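Beta-galactosidase/beta-glucuronidase (Faecalibacterium prausnitzii L2-6, PDB 6MVF) probably hydrolyses beta-glucuronides as a glycoside hydrolase family 2 enzyme and binds flavin mononucleotide. Local coordinates at residues Thr35-Phe38 against Ala44-Thr47; Trp246-Pro251 against Glu292-Arg297; Val299-Asp304 against Gln322-Leu327; Ala541-Gly546 against Asn552-Val557. All blocks are in the same frame, centred on the assembly; numbering follows the deposited sequence.

How the contacts relate
From the N terminus, contact 1 closes a five-residue turn between two strands of the sugar-binding domain. Contact 2 spans 40 mostly strand residues, tying loop 246-251 to the start of the TIM barrel. Contact 3 closes 17 residues, eight of them in helix 314-327, between the end of the first barrel strand and the later part of that helix. Contact 4 closes five residues, including strand 548-549, and joins strand 543-545 to the loop before helix 566-575. All are in series, none nested or crossed. Contacts 2 and 3 share strand 292-300, and contacts 3 and 4 touch where L556 CD1 lies 3.9 Å from V299 CG1. Contact 1 stands apart, its nearest atoms about 15 Å from contact 4.

Contact 1 (Thr35-Phe38 against Ala44-Thr47); sequences TLRF and AAET
L36 and E46 form an antiparallel hydrogen-bonded pair at the heart of a beta hairpin, and the backbone between them is the tightly knit part of the contact. L36 N donates to E46 O at 2.7 Å in a nearly straight bond (164° at the hydrogen). The return bond, from E46 N to L36 O, is longer at 3.1 Å. Two CA-H...O contacts lie beside these bonds: T35 CA approaches E46 O at 3.3 Å, and A45 CA approaches L36 O at 3.4 Å. Each carbonyl of the pair thus receives one N-H and one CA-H.

The side chains meet far more loosely. T35 and T47 are a non-hydrogen-bonded pair whose side chains share one face of the sheet. T35 CG2, set anti to the backbone N (OG1 chi1 -53°), comes within 3.5 Å of E46 O, while T35 OG1 comes no nearer to T47 CG2 than 3.8 Å. Farther toward the turn, R37 CG touches A45 CB at 3.9 Å, an apolar contact near the root of an otherwise exposed arginine. On the other face, L36 is buried, whereas the extended E46 is exposed to solvent.

The asymmetry follows from the position of the hairpin in its six-stranded antiparallel sheet. Strand 46-48 lies at the sheet margin, and strand 34-37 is bonded on its inner side to strand 70-78 through T35 with S74 and R37 with V72. L36 packs against Y73 of that strand and against H52 in a loop.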
loop_
_atom_site.group_PDB
_atom_site.type_symbol
_atom_site.label_atom_id
_atom_site.label_comp_id
_atom_site.label_asym_id
_atom_site.label_seq_id
_atom_site.Cartn_x
_atom_site.Cartn_y
_atom_site.Cartn_z
ATOM N N THR A 35 -23.276 9.187 -18.618
ATOM C CA THR A 35 -23.889 10.465 -18.925
ATOM C C THR A 35 -25.247 10.524 -18.254
ATOM O O THR A 35 -26.038 9.580 -18.366
ATOM C CB THR A 35 -24.030 10.657 -20.430
ATOM O OG1 THR A 35 -22.754 10.447 -21.019
ATOM C CG2 THR A 35 -24.483 12.073 -20.741
ATOM N N LEU A 36 -25.495 11.616 -17.538
ATOM C CA LEU A 36 -26.783 11.881 -16.913
ATOM C C LEU A 36 -27.523 12.922 -17.740
ATOM O O LEU A 36 -27.045 14.052 -17.882
ATOM C CB LEU A 36 -26.602 12.382 -15.484
ATOM C CG LEU A 36 -27.894 12.735 -14.764
ATOM C CD1 LEU A 36 -28.798 11.524 -14.719
ATOM C CD2 LEU A 36 -27.588 13.216 -13.379
ATOM N N ARG A 37 -28.672 12.539 -18.290
ATOM C CA ARG A 37 -29.571 13.466 -18.967
ATOM C C ARG A 37 -30.839 13.647 -18.143
ATOM O O ARG A 37 -31.189 12.809 -17.302
ATOM C CB ARG A 37 -29.937 12.983 -20.376
ATOM C CG ARG A 37 -28.769 12.883 -21.315
ATOM C CD ARG A 37 -29.185 12.271 -22.628
ATOM N NE ARG A 37 -28.069 12.223 -23.560
ATOM C CZ ARG A 37 -27.358 11.134 -23.811
ATOM N NH1 ARG A 37 -27.659 10.002 -23.201
ATOM N NH2 ARG A 37 -26.344 11.172 -24.667
ATOM N N PHE A 38 -31.520 14.762 -18.394
ATOM C CA PHE A 38 -32.796 15.080 -17.748
ATOM C C PHE A 38 -33.839 15.311 -18.830
ATOM O O PHE A 38 -33.847 16.376 -19.471
ATOM C CB PHE A 38 -32.661 16.304 -16.845
ATOM C CG PHE A 38 -31.878 16.041 -15.585
ATOM C CD1 PHE A 38 -30.506 16.226 -15.551
ATOM C CD2 PHE A 38 -32.514 15.591 -14.435
ATOM C CE1 PHE A 38 -29.776 15.973 -14.389
ATOM C CE2 PHE A 38 -31.789 15.337 -13.271
ATOM C CZ PHE A 38 -30.416 15.523 -13.258
ATOM N N ALA A 44 -28.561 20.633 -18.302
ATOM C CA ALA A 44 -27.856 20.144 -19.472
ATOM C C ALA A 44 -27.233 18.786 -19.158
ATOM O O ALA A 44 -26.904 18.486 -18.011
ATOM C CB ALA A 44 -26.790 21.152 -19.905
ATOM N N ALA A 45 -27.099 17.948 -20.184
ATOM C CA ALA A 45 -26.441 16.662 -20.007
ATOM C C ALA A 45 -25.057 16.845 -19.400
ATOM O O ALA A 45 -24.402 17.872 -19.589
ATOM C CB ALA A 45 -26.323 15.934 -21.337
ATOM N N GLU A 46 -24.620 15.835 -18.651
ATOM C CA GLU A 46 -23.350 15.883 -17.942
ATOM C C GLU A 46 -22.807 14.465 -17.796
ATOM O O GLU A 46 -23.567 13.497 -17.691
ATOM C CB GLU A 46 -23.514 16.542 -16.569
ATOM C CG GLU A 46 -22.259 16.528 -15.724
ATOM C CD GLU A 46 -22.461 17.125 -14.335
ATOM O OE1 GLU A 46 -23.626 17.219 -13.876
ATOM O OE2 GLU A 46 -21.443 17.501 -13.702
ATOM N N THR A 47 -21.485 14.344 -17.817
ATOM C CA THR A 47 -20.858 13.065 -17.539
ATOM C C THR A 47 -20.518 13.002 -16.065
ATOM O O THR A 47 -20.063 13.990 -15.480
ATOM C CB THR A 47 -19.601 12.860 -18.372
ATOM O OG1 THR A 47 -18.764 14.008 -18.231
ATOM C CG2 THR A 47 -19.974 12.672 -19.826
#

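Contact 2 (Trp246-Pro251 against Glu292-Arg297); sequences WSMDEP and EATPLR
The junction between the TIM barrel and the preceding beta-sandwich domain of this family 2 hydrolase is bridged here by M248, whose terminal methyl meets T294 and L296. Strand 292-300 is the first strand of the barrel, and T294 and L296 lie near its beginning. The loop carrying M248 runs between strands 236-240 and 254-262.

The contact is wholly apolar. M248 CE packs on L296 CD2 at 3.8 Å and on T294 CG2 at 4.0 Å. It meets the threonine tip to tip, whereas the leucine side chain runs at about a right angle to the methionine. Bends at both chi2 (81°) and chi3 (71°) turn the end of the M248 chain into this position. I289 of strand 286-289 touches both M248 and T294, and A353 touches both M248 and L296, so that the small cluster extends into the barrel and the hairpin leading to it.

Local bonds shape the two partners. In the loop, S247 OG accepts from E250 N at 3.2 Å, an ST motif, while S247 N donates to E250 O, so two bonds between S247 and E250 close the turn that carries M248 and D249. On the strand, T294 OG1 donates to E292 O at 3.0 Å from above the carbonyl plane; with chi1 at -49° the hydroxyl takes this bond while CG2 points to the methionine. Beyond the cluster, R297 NH1 reaches back to L296 O at 2.9 Å, also from above the carbonyl plane, and P295 CB sits 3.7 Å over the centre of the R297 guanidinium.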
loop_
_atom_site.group_PDB
_atom_site.type_symbol
_atom_site.label_atom_id
_atom_site.label_comp_id
_atom_site.label_asym_id
_atom_site.label_seq_id
_atom_site.Cartn_x
_atom_site.Cartn_y
_atom_site.Cartn_z
ATOM N N TRP A 246 -19.365 -12.776 19.597
ATOM C CA TRP A 246 -19.438 -11.395 19.124
ATOM C C TRP A 246 -20.108 -10.497 20.175
ATOM O O TRP A 246 -21.173 -10.835 20.706
ATOM C CB TRP A 246 -20.217 -11.343 17.802
ATOM C CG TRP A 246 -20.242 -9.980 17.163
ATOM C CD1 TRP A 246 -19.403 -9.520 16.192
ATOM C CD2 TRP A 246 -21.134 -8.894 17.465
ATOM N NE1 TRP A 246 -19.716 -8.224 15.863
ATOM C CE2 TRP A 246 -20.772 -7.815 16.636
ATOM C CE3 TRP A 246 -22.201 -8.730 18.354
ATOM C CZ2 TRP A 246 -21.445 -6.588 16.668
ATOM C CZ3 TRP A 246 -22.866 -7.523 18.379
ATOM C CH2 TRP A 246 -22.483 -6.462 17.544
ATOM N N SER A 247 -19.490 -9.350 20.468
ATOM C CA SER A 247 -20.154 -8.299 21.244
ATOM C C SER A 247 -19.633 -6.950 20.769
ATOM O O SER A 247 -18.697 -6.881 19.977
ATOM C CB SER A 247 -19.939 -8.469 22.754
ATOM O OG SER A 247 -18.635 -8.066 23.137
ATOM N N MET A 248 -20.266 -5.867 21.239
ATOM C CA MET A 248 -19.823 -4.520 20.855
ATOM C C MET A 248 -18.398 -4.245 21.315
ATOM O O MET A 248 -17.638 -3.572 20.608
ATOM C CB MET A 248 -20.769 -3.442 21.408
ATOM C CG MET A 248 -22.172 -3.497 20.808
ATOM S SD MET A 248 -23.233 -4.762 21.565
ATOM C CE MET A 248 -23.484 -3.986 23.176
ATOM N N ASP A 249 -18.009 -4.774 22.476
ATOM C CA ASP A 249 -16.644 -4.600 22.957
ATOM C C ASP A 249 -15.634 -5.522 22.259
ATOM O O ASP A 249 -14.482 -5.121 22.050
ATOM C CB ASP A 249 -16.613 -4.799 24.469
ATOM C CG ASP A 249 -17.041 -3.552 25.216
ATOM O OD1 ASP A 249 -16.975 -2.438 24.621
ATOM O OD2 ASP A 249 -17.448 -3.683 26.393
ATOM N N GLU A 250 -16.039 -6.753 21.898
ATOM C CA GLU A 250 -15.197 -7.726 21.191
ATOM C C GLU A 250 -15.953 -8.268 19.986
ATOM O O GLU A 250 -16.558 -9.347 20.052
ATOM C CB GLU A 250 -14.804 -8.891 22.099
ATOM C CG GLU A 250 -13.777 -8.588 23.177
ATOM C CD GLU A 250 -13.239 -9.875 23.834
ATOM O OE1 GLU A 250 -12.422 -10.599 23.190
ATOM O OE2 GLU A 250 -13.658 -10.173 24.985
ATOM N N PRO A 251 -15.957 -7.550 18.877
ATOM C CA PRO A 251 -16.757 -8.006 17.718
ATOM C C PRO A 251 -16.080 -9.107 16.906
ATOM O O PRO A 251 -15.734 -8.929 15.734
ATOM C CB PRO A 251 -16.921 -6.713 16.914
ATOM C CG PRO A 251 -15.632 -5.987 17.202
ATOM C CD PRO A 251 -15.410 -6.202 18.664
ATOM N N GLU A 292 -24.639 -10.770 29.818
ATOM C CA GLU A 292 -24.181 -9.656 30.632
ATOM C C GLU A 292 -25.082 -8.452 30.400
ATOM O O GLU A 292 -25.353 -8.087 29.250
ATOM C CB GLU A 292 -22.725 -9.305 30.320
ATOM C CG GLU A 292 -22.218 -8.132 31.129
ATOM C CD GLU A 292 -20.702 -8.052 31.191
ATOM O OE1 GLU A 292 -20.041 -9.106 31.014
ATOM O OE2 GLU A 292 -20.175 -6.932 31.418
ATOM N N ALA A 293 -25.542 -7.843 31.492
ATOM C CA ALA A 293 -26.330 -6.615 31.414
ATOM C C ALA A 293 -25.502 -5.489 30.811
ATOM O O ALA A 293 -24.446 -5.133 31.342
ATOM C CB ALA A 293 -26.817 -6.220 32.801
ATOM N N THR A 294 -25.978 -4.935 29.696
ATOM C CA THR A 294 -25.224 -3.941 28.934
ATOM C C THR A 294 -26.182 -2.895 28.390
ATOM O O THR A 294 -26.700 -3.029 27.274
ATOM C CB THR A 294 -24.445 -4.587 27.788
ATOM O OG1 THR A 294 -23.715 -5.715 28.278
ATOM C CG2 THR A 294 -23.470 -3.592 27.161
ATOM N N PRO A 295 -26.442 -1.831 29.147
ATOM C CA PRO A 295 -27.357 -0.797 28.642
ATOM C C PRO A 295 -26.855 -0.247 27.309
ATOM O O PRO A 295 -25.662 0.019 27.144
ATOM C CB PRO A 295 -27.344 0.262 29.754
ATOM C CG PRO A 295 -26.977 -0.492 30.996
ATOM C CD PRO A 295 -25.993 -1.552 30.526
ATOM N N LEU A 296 -27.776 -0.134 26.338
ATOM C CA LEU A 296 -27.469 0.415 25.019
ATOM C C LEU A 296 -27.557 1.939 25.053
ATOM O O LEU A 296 -28.636 2.499 25.269
ATOM C CB LEU A 296 -28.423 -0.147 23.968
ATOM C CG LEU A 296 -28.261 -1.637 23.640
ATOM C CD1 LEU A 296 -28.930 -1.964 22.329
ATOM C CD2 LEU A 296 -26.770 -2.058 23.619
ATOM N N ARG A 297 -26.428 2.611 24.840
ATOM C CA ARG A 297 -26.354 4.068 24.868
ATOM C C ARG A 297 -25.655 4.537 23.597
ATOM O O ARG A 297 -24.448 4.314 23.421
ATOM C CB ARG A 297 -25.624 4.555 26.126
ATOM C CG ARG A 297 -26.254 4.084 27.449
ATOM C CD ARG A 297 -27.725 4.567 27.571
ATOM N NE ARG A 297 -28.368 4.224 28.838
ATOM C CZ ARG A 297 -29.355 3.336 28.974
ATOM N NH1 ARG A 297 -29.829 2.674 27.926
ATOM N NH2 ARG A 297 -29.870 3.099 30.169
#

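Contact 3 (Val299-Asp304 against Gln322-Leu327); sequences VSRHQD and QIIKEL
V299 faces I324 and L327 in the first beta-alpha-beta unit of the TIM barrel, where helix 314-327 lies against strand 292-300. The apolar contacts come from the two branches of the valine, each of which takes a different helix residue. V299 CG1 reaches L327 CD2 at 3.8 Å, and V299 CG2 reaches I324 CG2 at 3.9 Å. With chi1 at -55°, CG1 sits beside the backbone N and CG2 between N and the carbonyl carbon, which spreads the methyls across successive turns of the helix. I324 CD1 also comes within 4.4 Å of R301 CG, a looser contact with the aliphatic part of the arginine. Beyond the pair, I324 touches I332 of the next strand, and L327 packs on F568, Y571 and W575 of helix 566-575.

Polar bonding takes place elsewhere. The R301 guanidinium forms a salt bridge through NH2 with D320, one turn before I324 on the same helix, and the same nitrogen bonds H317.

No hydrogen bond links the two segments themselves. Strand and helix are therefore joined by branched aliphatic groups in a buried layer, while the arginine places its charge beside an acid of the same helix.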
loop_
_atom_site.group_PDB
_atom_site.type_symbol
_atom_site.label_atom_id
_atom_site.label_comp_id
_atom_site.label_asym_id
_atom_site.label_seq_id
_atom_site.Cartn_x
_atom_site.Cartn_y
_atom_site.Cartn_z
ATOM N N VAL A 299 -26.531 6.515 19.334
ATOM C CA VAL A 299 -26.857 7.621 18.442
ATOM C C VAL A 299 -27.584 7.067 17.221
ATOM O O VAL A 299 -27.580 5.867 16.954
ATOM C CB VAL A 299 -25.580 8.410 18.016
ATOM C CG1 VAL A 299 -24.806 8.887 19.219
ATOM C CG2 VAL A 299 -24.667 7.555 17.171
ATOM N N SER A 300 -28.222 7.962 16.483
ATOM C CA SER A 300 -28.718 7.686 15.145
ATOM C C SER A 300 -27.768 8.312 14.141
ATOM O O SER A 300 -26.972 9.190 14.486
ATOM C CB SER A 300 -30.131 8.234 14.960
ATOM O OG SER A 300 -31.041 7.549 15.822
ATOM N N ARG A 301 -27.855 7.850 12.891
ATOM C CA ARG A 301 -26.937 8.287 11.843
ATOM C C ARG A 301 -27.669 8.283 10.513
ATOM O O ARG A 301 -28.194 7.245 10.108
ATOM C CB ARG A 301 -25.704 7.366 11.787
ATOM C CG ARG A 301 -24.620 7.756 10.773
ATOM C CD ARG A 301 -24.547 6.790 9.586
ATOM N NE ARG A 301 -23.539 7.206 8.611
ATOM C CZ ARG A 301 -23.299 6.591 7.449
ATOM N NH1 ARG A 301 -23.997 5.515 7.091
ATOM N NH2 ARG A 301 -22.340 7.040 6.646
ATOM N N HIS A 302 -27.709 9.436 9.843
ATOM C CA HIS A 302 -28.189 9.543 8.469
ATOM C C HIS A 302 -27.023 9.303 7.493
ATOM O O HIS A 302 -25.857 9.265 7.897
ATOM C CB HIS A 302 -28.834 10.908 8.250
ATOM C CG HIS A 302 -30.323 10.901 8.371
ATOM N ND1 HIS A 302 -31.125 10.087 7.602
ATOM C CD2 HIS A 302 -31.158 11.624 9.153
ATOM C CE1 HIS A 302 -32.391 10.294 7.918
ATOM N NE2 HIS A 302 -32.440 11.230 8.851
ATOM N N GLN A 303 -27.337 9.127 6.193
ATOM C CA GLN A 303 -26.330 8.660 5.234
ATOM C C GLN A 303 -25.803 9.754 4.281
ATOM O O GLN A 303 -25.418 9.470 3.143
ATOM C CB GLN A 303 -26.870 7.467 4.446
ATOM C CG GLN A 303 -27.888 7.799 3.395
ATOM C CD GLN A 303 -28.348 6.569 2.615
ATOM O OE1 GLN A 303 -27.731 5.510 2.682
ATOM N NE2 GLN A 303 -29.442 6.715 1.867
ATOM N N ASP A 304 -25.705 10.999 4.733
ATOM C CA ASP A 304 -25.286 12.073 3.852
ATOM C C ASP A 304 -24.059 12.775 4.425
ATOM O O ASP A 304 -23.675 12.560 5.575
ATOM C CB ASP A 304 -26.440 13.067 3.596
ATOM C CG ASP A 304 -26.969 13.751 4.877
ATOM O OD1 ASP A 304 -26.553 13.400 6.005
ATOM O OD2 ASP A 304 -27.818 14.658 4.742
ATOM N N GLN A 322 -15.991 5.091 12.864
ATOM C CA GLN A 322 -14.885 5.328 13.787
ATOM C C GLN A 322 -15.146 6.531 14.686
ATOM O O GLN A 322 -14.834 6.495 15.883
ATOM C CB GLN A 322 -13.578 5.492 13.011
ATOM C CG GLN A 322 -12.812 4.185 12.901
ATOM C CD GLN A 322 -12.310 3.868 11.486
ATOM O OE1 GLN A 322 -11.968 4.776 10.708
ATOM N NE2 GLN A 322 -12.259 2.564 11.147
ATOM N N ILE A 323 -15.710 7.605 14.141
ATOM C CA ILE A 323 -16.047 8.738 14.997
ATOM C C ILE A 323 -17.036 8.314 16.079
ATOM O O ILE A 323 -16.871 8.647 17.264
ATOM C CB ILE A 323 -16.577 9.908 14.156
ATOM C CG1 ILE A 323 -15.430 10.506 13.347
ATOM C CG2 ILE A 323 -17.185 10.950 15.065
ATOM C CD1 ILE A 323 -15.863 11.429 12.205
ATOM N N ILE A 324 -18.040 7.514 15.703
ATOM C CA ILE A 324 -19.020 7.075 16.692
ATOM C C ILE A 324 -18.388 6.127 17.711
ATOM O O ILE A 324 -18.744 6.167 18.899
ATOM C CB ILE A 324 -20.233 6.455 15.982
ATOM C CG1 ILE A 324 -20.931 7.536 15.141
ATOM C CG2 ILE A 324 -21.199 5.843 17.003
ATOM C CD1 ILE A 324 -21.760 6.984 14.011
ATOM N N LYS A 325 -17.426 5.291 17.283
ATOM C CA LYS A 325 -16.684 4.446 18.217
ATOM C C LYS A 325 -15.889 5.272 19.226
ATOM O O LYS A 325 -15.896 4.968 20.424
ATOM C CB LYS A 325 -15.748 3.498 17.464
ATOM C CG LYS A 325 -15.127 2.408 18.353
ATOM C CD LYS A 325 -16.159 1.316 18.608
ATOM C CE LYS A 325 -15.660 0.271 19.550
ATOM N NZ LYS A 325 -16.751 -0.649 19.893
ATOM N N GLU A 326 -15.187 6.314 18.765
ATOM C CA GLU A 326 -14.425 7.160 19.686
ATOM C C GLU A 326 -15.325 7.836 20.712
ATOM O O GLU A 326 -14.881 8.158 21.824
ATOM C CB GLU A 326 -13.658 8.234 18.905
ATOM C CG GLU A 326 -12.544 7.713 18.012
ATOM C CD GLU A 326 -12.134 8.713 16.917
ATOM O OE1 GLU A 326 -11.321 8.325 16.022
ATOM O OE2 GLU A 326 -12.628 9.875 16.955
ATOM N N LEU A 327 -16.574 8.107 20.326
ATOM C CA LEU A 327 -17.556 8.688 21.225
ATOM C C LEU A 327 -17.853 7.769 22.406
ATOM O O LEU A 327 -18.172 8.246 23.501
ATOM C CB LEU A 327 -18.834 8.995 20.434
ATOM C CG LEU A 327 -19.993 9.609 21.207
ATOM C CD1 LEU A 327 -19.610 10.991 21.730
ATOM C CD2 LEU A 327 -21.231 9.661 20.348
#

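Contact 4 (Ala541-Gly546 against Asn552-Val557); sequences AARSEG and NNKGLV
The backbones of R543 and N552 come no closer than 7.0 Å between CA atoms, the chain having turned a corner at 541-542 before strand 543-545, so it is side-chain ends that come near each other across the gap. The R543 side chain, bent at chi2 (-87°), runs alongside N552 in the same direction. N552 ND2 lies over one face of the guanidinium, 3.5 Å from R543 NH2, with the amide and guanidinium planes 66° apart. K554 crosses the arginine at about a right angle and brings NZ to 3.6 Å from R543 NH2.

Bonds within each segment fix these groups. R543 NH1 forms a salt bridge with E545 OE1 at 2.9 Å, met from above the carboxylate plane. On the other side, N552 OD1 accepts from K554 N at 3.1 Å, an Asx turn that leaves ND2 directed toward the arginine. A water accepts from N553 ND2 at 2.8 Å and lies 3.2 Å from E545 O, one of several acceptors it could serve.

Acceptors beyond the two segments gather the donors. D152 pairs with R543 NH2 in a salt bridge and also accepts from N552 ND2, while Y459 OH is hydrogen-bonded to both K554 NZ and R543 NH2.

N552 and K554 fit the Asn-x-Lys motif with which beta-glucuronidases recognise the carboxylate of glucuronate. By analogy, the amide N-H groups and the ammonium, set close together beside an arginine, probably make a site of positive potential suited to an acidic sugar, with D152 and E545 offsetting part of the arginine's charge.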
loop_
_atom_site.group_PDB
_atom_site.type_symbol
_atom_site.label_atom_id
_atom_site.label_comp_id
_atom_site.label_asym_id
_atom_site.label_seq_id
_atom_site.Cartn_x
_atom_site.Cartn_y
_atom_site.Cartn_z
ATOM N N ALA A 541 -33.850 19.860 2.970
ATOM C CA ALA A 541 -34.093 21.023 2.111
ATOM C C ALA A 541 -35.160 21.972 2.658
ATOM O O ALA A 541 -35.045 23.191 2.473
ATOM C CB ALA A 541 -34.485 20.563 0.708
ATOM N N ALA A 542 -36.175 21.442 3.363
ATOM C CA ALA A 542 -37.301 22.230 3.866
ATOM C C ALA A 542 -36.990 23.076 5.101
ATOM O O ALA A 542 -37.788 23.960 5.416
ATOM C CB ALA A 542 -38.485 21.313 4.194
ATOM N N ARG A 543 -35.878 22.851 5.803
ATOM C CA ARG A 543 -35.630 23.542 7.071
ATOM C C ARG A 543 -35.165 24.979 6.878
ATOM O O ARG A 543 -34.341 25.274 6.009
ATOM C CB ARG A 543 -34.568 22.817 7.895
ATOM C CG ARG A 543 -35.042 21.551 8.549
ATOM C CD ARG A 543 -35.650 21.841 9.883
ATOM N NE ARG A 543 -36.071 20.597 10.500
ATOM C CZ ARG A 543 -36.235 20.431 11.799
ATOM N NH1 ARG A 543 -35.996 21.440 12.633
ATOM N NH2 ARG A 543 -36.617 19.246 12.257
ATOM N N SER A 544 -35.642 25.864 7.751
ATOM C CA SER A 544 -35.092 27.216 7.844
ATOM C C SER A 544 -35.343 27.718 9.257
ATOM O O SER A 544 -36.490 27.989 9.617
ATOM C CB SER A 544 -35.715 28.145 6.797
ATOM O OG SER A 544 -35.183 29.461 6.895
ATOM N N GLU A 545 -34.284 27.841 10.051
ATOM C CA GLU A 545 -34.397 28.247 11.450
ATOM C C GLU A 545 -33.004 28.357 12.055
ATOM O O GLU A 545 -32.053 27.724 11.589
ATOM C CB GLU A 545 -35.240 27.264 12.268
ATOM C CG GLU A 545 -34.640 25.878 12.441
ATOM C CD GLU A 545 -35.686 24.836 12.872
ATOM O OE1 GLU A 545 -36.363 24.280 11.981
ATOM O OE2 GLU A 545 -35.844 24.587 14.094
ATOM N N GLY A 546 -32.901 29.163 13.109
ATOM C CA GLY A 546 -31.625 29.394 13.750
ATOM C C GLY A 546 -30.604 30.109 12.888
ATOM O O GLY A 546 -29.412 30.074 13.201
ATOM N N ASN A 552 -30.908 19.961 9.421
ATOM C CA ASN A 552 -31.131 19.628 10.820
ATOM C C ASN A 552 -29.785 19.725 11.542
ATOM O O ASN A 552 -28.819 19.056 11.156
ATOM C CB ASN A 552 -31.745 18.240 10.945
ATOM C CG ASN A 552 -32.185 17.920 12.362
ATOM O OD1 ASN A 552 -31.368 17.863 13.271
ATOM N ND2 ASN A 552 -33.484 17.686 12.551
ATOM N N ASN A 553 -29.706 20.589 12.549
ATOM C CA ASN A 553 -28.460 20.856 13.257
ATOM C C ASN A 553 -28.493 20.331 14.690
ATOM O O ASN A 553 -27.929 20.933 15.609
ATOM C CB ASN A 553 -28.128 22.347 13.232
ATOM C CG ASN A 553 -27.619 22.814 11.863
ATOM O OD1 ASN A 553 -26.654 22.265 11.306
ATOM N ND2 ASN A 553 -28.275 23.825 11.317
ATOM N N LYS A 554 -29.136 19.179 14.886
ATOM C CA LYS A 554 -29.167 18.496 16.170
ATOM C C LYS A 554 -27.985 17.545 16.341
ATOM O O LYS A 554 -28.017 16.690 17.238
ATOM C CB LYS A 554 -30.494 17.740 16.352
ATOM C CG LYS A 554 -31.723 18.609 16.228
ATOM C CD LYS A 554 -32.946 18.007 16.929
ATOM C CE LYS A 554 -34.211 18.859 16.692
ATOM N NZ LYS A 554 -34.700 18.775 15.263
ATOM N N GLY A 555 -26.939 17.701 15.520
ATOM C CA GLY A 555 -25.814 16.785 15.567
ATOM C C GLY A 555 -24.926 17.002 16.779
ATOM O O GLY A 555 -24.830 18.095 17.337
ATOM N N LEU A 556 -24.307 15.918 17.227
ATOM C CA LEU A 556 -23.189 16.036 18.145
ATOM C C LEU A 556 -21.919 16.425 17.405
ATOM O O LEU A 556 -20.963 16.886 18.034
ATOM C CB LEU A 556 -22.968 14.720 18.900
ATOM C CG LEU A 556 -24.121 14.096 19.683
ATOM C CD1 LEU A 556 -23.812 12.619 20.046
ATOM C CD2 LEU A 556 -24.410 14.911 20.935
ATOM N N VAL A 557 -21.921 16.263 16.082
ATOM C CA VAL A 557 -20.789 16.507 15.197
ATOM C C VAL A 557 -21.347 17.188 13.955
ATOM O O VAL A 557 -22.504 16.961 13.582
ATOM C CB VAL A 557 -20.059 15.182 14.844
ATOM C CG1 VAL A 557 -18.889 15.396 13.900
ATOM C CG2 VAL A 557 -19.578 14.494 16.118
HETATM O O HOH W 1 -30.784 24.846 11.926
#